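Local coordinates for protein alpha-14 giardin (Giardia lamblia, PDB 3CHJ) that binds calcium and, in its presence, phospholipids such as phosphatidylserine, and may serve as a calcium-regulated structural element linking the membrane to the axoneme, at residues 229-234 / 247-252; 253-258 / 263-268. All coordinates share one frame; numbering follows the deposited sequence.

Contact 1. Residues 229-234 / 247-252; sequences DEYAFK and AAFSMN
Tyr231 and Phe249 both carry CG anti to the backbone N (chi1 176° for Tyr231), which sends the two rings into the gap between helices 227-241 and 243-254. The local axes stay 11.3 Å apart and run nearly antiparallel, at 155°, so long side chains must bridge the space. The ring planes are tilted by 27° and offset, with centroids 5.2 Å apart, so little of one ring lies over the other; the CD1–CE1 side of Tyr231 meets the CE2–CZ end of Phe249, with Tyr231 CD1 to Phe249 CE2 at 3.6 Å. Lys234 adds its aliphatic part, crossing the phenyl group at about a right angle with CB 3.8 Å from Phe249 CZ. Its extended chain leads NZ back to Glu230 OE2, 3.1 Å away and above the carboxylate plane, in an intrahelical salt bridge. Tyr231 OH, 3.1 Å from Ser250 OG, is hydrogen-bonded to Asp106 OD1; Ser250 OG bonds Ala246 O, so its bond to Tyr231 is not settled. Arg218 makes a cation-pi contact with Phe249. The chemistry is thus divided: apolar contacts span the gap, Asp106 satisfies the buried Tyr231 hydroxyl, and the lysine's charge is paired with a glutamate one turn earlier.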
# COMPACT_ATOMS: atom_id res chain seq x y z
N ASP A 229 -2.64 -8.83 -13.42
CA ASP A 229 -1.31 -8.54 -13.99
C ASP A 229 -1.18 -7.05 -14.26
O ASP A 229 -0.13 -6.44 -13.95
CB ASP A 229 -1.09 -9.20 -15.36
CG ASP A 229 -0.82 -10.69 -15.29
OD1 ASP A 229 -0.64 -11.25 -14.19
OD2 ASP A 229 -0.76 -11.28 -16.38
N GLU A 230 -2.18 -6.47 -14.92
CA GLU A 230 -2.13 -5.05 -15.27
C GLU A 230 -2.08 -4.14 -14.05
O GLU A 230 -1.29 -3.21 -14.00
CB GLU A 230 -3.30 -4.69 -16.17
CG GLU A 230 -3.25 -3.29 -16.68
CD GLU A 230 -4.43 -2.93 -17.55
OE1 GLU A 230 -5.33 -3.78 -17.72
OE2 GLU A 230 -4.46 -1.77 -18.04
N TYR A 231 -2.90 -4.43 -13.05
CA TYR A 231 -2.89 -3.65 -11.82
C TYR A 231 -1.51 -3.74 -11.16
O TYR A 231 -0.92 -2.72 -10.76
CB TYR A 231 -3.98 -4.17 -10.88
CG TYR A 231 -3.93 -3.46 -9.56
CD1 TYR A 231 -4.52 -2.20 -9.39
CD2 TYR A 231 -3.31 -4.05 -8.47
CE1 TYR A 231 -4.45 -1.54 -8.15
CE2 TYR A 231 -3.23 -3.39 -7.23
CZ TYR A 231 -3.82 -2.14 -7.09
OH TYR A 231 -3.76 -1.48 -5.87
N ALA A 232 -0.98 -4.96 -11.07
CA ALA A 232 0.29 -5.21 -10.38
C ALA A 232 1.44 -4.46 -11.06
O ALA A 232 2.21 -3.79 -10.38
CB ALA A 232 0.59 -6.68 -10.31
N PHE A 233 1.55 -4.56 -12.38
CA PHE A 233 2.67 -3.88 -13.06
C PHE A 233 2.50 -2.37 -13.10
O PHE A 233 3.50 -1.62 -13.03
CB PHE A 233 2.93 -4.48 -14.45
CG PHE A 233 3.71 -5.76 -14.38
CD1 PHE A 233 5.10 -5.74 -14.57
CD2 PHE A 233 3.08 -6.96 -14.11
CE1 PHE A 233 5.86 -6.92 -14.50
CE2 PHE A 233 3.83 -8.15 -14.03
CZ PHE A 233 5.22 -8.14 -14.25
N LYS A 234 1.26 -1.89 -13.19
CA LYS A 234 1.02 -0.45 -13.06
C LYS A 234 1.41 0.03 -11.65
O LYS A 234 2.05 1.08 -11.49
CB LYS A 234 -0.45 -0.11 -13.31
CG LYS A 234 -0.87 -0.14 -14.76
CD LYS A 234 -2.36 0.16 -14.84
CE LYS A 234 -2.73 0.44 -16.28
NZ LYS A 234 -4.16 0.84 -16.42
N ALA A 247 -0.14 5.62 -4.56
CA ALA A 247 -1.21 5.72 -3.58
C ALA A 247 -2.48 6.23 -4.27
O ALA A 247 -3.57 5.71 -4.06
CB ALA A 247 -0.80 6.65 -2.45
N ALA A 248 -2.35 7.28 -5.09
CA ALA A 248 -3.50 7.81 -5.82
C ALA A 248 -4.14 6.78 -6.73
O ALA A 248 -5.36 6.67 -6.80
CB ALA A 248 -3.12 9.07 -6.61
N PHE A 249 -3.29 6.02 -7.42
CA PHE A 249 -3.77 4.95 -8.30
C PHE A 249 -4.53 3.91 -7.50
O PHE A 249 -5.65 3.55 -7.88
CB PHE A 249 -2.56 4.32 -9.02
CG PHE A 249 -2.89 3.06 -9.81
CD1 PHE A 249 -3.85 3.08 -10.82
CD2 PHE A 249 -2.25 1.85 -9.51
CE1 PHE A 249 -4.15 1.90 -11.55
CE2 PHE A 249 -2.55 0.66 -10.24
CZ PHE A 249 -3.49 0.71 -11.24
N SER A 250 -3.94 3.41 -6.42
CA SER A 250 -4.61 2.35 -5.64
C SER A 250 -5.93 2.85 -5.05
O SER A 250 -6.94 2.12 -5.00
CB SER A 250 -3.72 1.81 -4.53
OG SER A 250 -2.52 1.23 -5.06
N MET A 251 -5.93 4.11 -4.60
CA MET A 251 -7.15 4.70 -4.04
C MET A 251 -8.21 4.84 -5.14
O MET A 251 -9.38 4.54 -4.90
CB MET A 251 -6.86 6.04 -3.38
CG MET A 251 -6.04 5.93 -2.07
SD MET A 251 -6.84 4.99 -0.73
CE MET A 251 -8.17 6.14 -0.27
N ASN A 252 -7.82 5.26 -6.34
CA ASN A 252 -8.79 5.36 -7.44
C ASN A 252 -9.44 4.01 -7.76
O ASN A 252 -10.67 3.93 -7.94
CB ASN A 252 -8.13 5.96 -8.69
CG ASN A 252 -9.14 6.14 -9.83
OD1 ASN A 252 -10.00 7.03 -9.80
ND2 ASN A 252 -9.03 5.29 -10.84

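Contact 2. Residues 253-258 / 263-268; sequences VAFAGS and NRLNRI
Ala254 CB stands between the side chains of Arg264 and Leu265, 3.6 Å from Arg264 CD and 3.5 Å from Leu265 CD2. The setting is a helix-loop-helix in the all-helical annexin fold, within the range of the fourth repeat: helix 243-254 ends here, and helix 262-272 follows after a short loop. The small Ala254 side chain lets the backbones come close, the CA atoms of Ala254 and Leu265 being 6.0 Å apart.

Leu265 uses one branch for two partners. Its CD2 methyl also lies over a face of the Phe255 ring, 4.2 Å from the centroid and 27° off the normal, which makes it a CH-pi contact. Phe255 sets out away from segment 263-268, yet its ring returns to the contact at CE1. Phe291 meets the same ring edge-to-face, and Leu299 touches both Phe255 and Leu265.

On the other flank Arg264 runs out extended, then bends about CG–CD (chi3 -97°). This carries its guanidinium past Val253, whose CG1 is 3.5 Å from Arg264 NH1, an oblique approach. The charged group is held by a salt bridge from Arg264 NE to Asp106 OD2, tying this helix-loop-helix to helix 101-108.

Further out, Asp261 joins the two sides of the turn: its backbone is hydrogen-bonded to that of Ala254, and its OD1 accepts a bond from Arg264 N near the start of helix 262-272. One turn further along that helix, Arg267, whose NE makes a second salt bridge to Asp106 OD2, lays its guanidinium against the backbone of Arg264, with Arg264 CA 3.8 Å above the centre of the Arg267 guanidinium plane.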
# COMPACT_ATOMS: atom_id res chain seq x y z
N VAL A 253 -8.63 2.96 -7.80
CA VAL A 253 -9.16 1.62 -8.10
C VAL A 253 -10.10 1.18 -6.98
O VAL A 253 -11.15 0.59 -7.25
CB VAL A 253 -8.02 0.60 -8.33
CG1 VAL A 253 -8.58 -0.81 -8.47
CG2 VAL A 253 -7.22 0.98 -9.55
N ALA A 254 -9.72 1.47 -5.73
CA ALA A 254 -10.52 1.10 -4.55
C ALA A 254 -11.89 1.78 -4.51
O ALA A 254 -12.88 1.16 -4.13
CB ALA A 254 -9.74 1.36 -3.29
N PHE A 255 -11.97 3.04 -4.97
CA PHE A 255 -13.25 3.73 -5.13
C PHE A 255 -14.07 3.15 -6.31
O PHE A 255 -15.21 3.59 -6.56
CB PHE A 255 -13.04 5.24 -5.37
CG PHE A 255 -12.51 6.01 -4.18
CD1 PHE A 255 -13.10 5.91 -2.91
CD2 PHE A 255 -11.46 6.92 -4.34
CE1 PHE A 255 -12.62 6.66 -1.83
CE2 PHE A 255 -10.98 7.68 -3.26
CZ PHE A 255 -11.56 7.55 -2.00
N ALA A 256 -13.49 2.19 -7.02
CA ALA A 256 -13.99 1.67 -8.31
C ALA A 256 -15.44 1.22 -8.41
O ALA A 256 -15.94 0.47 -7.55
CB ALA A 256 -13.09 0.54 -8.82
N GLY A 257 -16.10 1.67 -9.48
CA GLY A 257 -17.40 1.16 -9.92
C GLY A 257 -18.60 1.49 -9.06
O GLY A 257 -18.80 2.65 -8.68
N SER A 258 -19.38 0.45 -8.75
CA SER A 258 -20.69 0.59 -8.12
C SER A 258 -20.61 1.16 -6.70
O SER A 258 -21.23 2.18 -6.39
CB SER A 258 -21.40 -0.77 -8.11
OG SER A 258 -22.74 -0.65 -7.63
N ASN A 263 -11.95 -2.64 2.75
CA ASN A 263 -10.70 -3.30 3.17
C ASN A 263 -9.50 -2.77 2.42
O ASN A 263 -8.42 -2.50 3.03
CB ASN A 263 -10.81 -4.81 2.99
CG ASN A 263 -11.77 -5.42 3.97
OD1 ASN A 263 -11.78 -5.07 5.15
ND2 ASN A 263 -12.60 -6.33 3.48
N ARG A 264 -9.65 -2.60 1.11
CA ARG A 264 -8.56 -2.03 0.33
C ARG A 264 -8.31 -0.57 0.73
O ARG A 264 -7.16 -0.17 0.91
CB ARG A 264 -8.72 -2.18 -1.20
CG ARG A 264 -7.66 -1.41 -2.01
CD ARG A 264 -7.73 -1.66 -3.52
NE ARG A 264 -6.77 -2.68 -3.93
CZ ARG A 264 -6.81 -3.33 -5.10
NH1 ARG A 264 -7.81 -3.10 -5.95
NH2 ARG A 264 -5.86 -4.20 -5.41
N LEU A 265 -9.38 0.22 0.87
CA LEU A 265 -9.21 1.61 1.28
C LEU A 265 -8.44 1.68 2.58
O LEU A 265 -7.55 2.54 2.74
CB LEU A 265 -10.56 2.33 1.41
CG LEU A 265 -11.33 2.54 0.09
CD1 LEU A 265 -12.80 2.87 0.38
CD2 LEU A 265 -10.71 3.63 -0.74
N ASN A 266 -8.80 0.82 3.54
CA ASN A 266 -8.15 0.85 4.85
C ASN A 266 -6.66 0.55 4.75
O ASN A 266 -5.83 1.29 5.30
CB ASN A 266 -8.81 -0.14 5.82
CG ASN A 266 -10.16 0.33 6.30
OD1 ASN A 266 -10.56 1.47 6.04
ND2 ASN A 266 -10.85 -0.53 7.04
N ARG A 267 -6.31 -0.53 4.06
CA ARG A 267 -4.90 -0.92 4.04
C ARG A 267 -4.06 0.09 3.25
O ARG A 267 -2.93 0.41 3.65
CB ARG A 267 -4.70 -2.35 3.53
CG ARG A 267 -5.06 -2.56 2.09
CD ARG A 267 -4.66 -3.96 1.68
NE ARG A 267 -5.19 -4.29 0.36
CZ ARG A 267 -6.25 -5.05 0.15
NH1 ARG A 267 -6.93 -5.58 1.18
NH2 ARG A 267 -6.64 -5.29 -1.10
N ILE A 268 -4.58 0.61 2.13
CA ILE A 268 -3.82 1.58 1.37
C ILE A 268 -3.62 2.85 2.20
O ILE A 268 -2.52 3.38 2.27
CB ILE A 268 -4.50 1.94 0.02
CG1 ILE A 268 -4.70 0.68 -0.86
CG2 ILE A 268 -3.76 3.07 -0.68
CD1 ILE A 268 -3.43 0.13 -1.46

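Helix 243-254 contributes to both contacts, whose centres are 11 Å apart and which follow in series along the chain. They touch directly: Tyr231 CE2 of contact 1 is 3.3 Å from Arg264 NH2 of contact 2, within a cation-pi pair. Ser250 CB packs 3.5 Å from Ile268 CD1, and Met251 CE reaches Leu265 CD2 at 3.6 Å. Asp106 also couples them, since one carboxylate oxygen serves the tyrosine of contact 1 and the other the arginine of contact 2. Neither contact contains a ligand of the bound calcium; contact 1 does adjoin helix 217-224, where Glu230 and Lys234 touch Glu222, and the last residue of that helix, Glu224, is a calcium ligand.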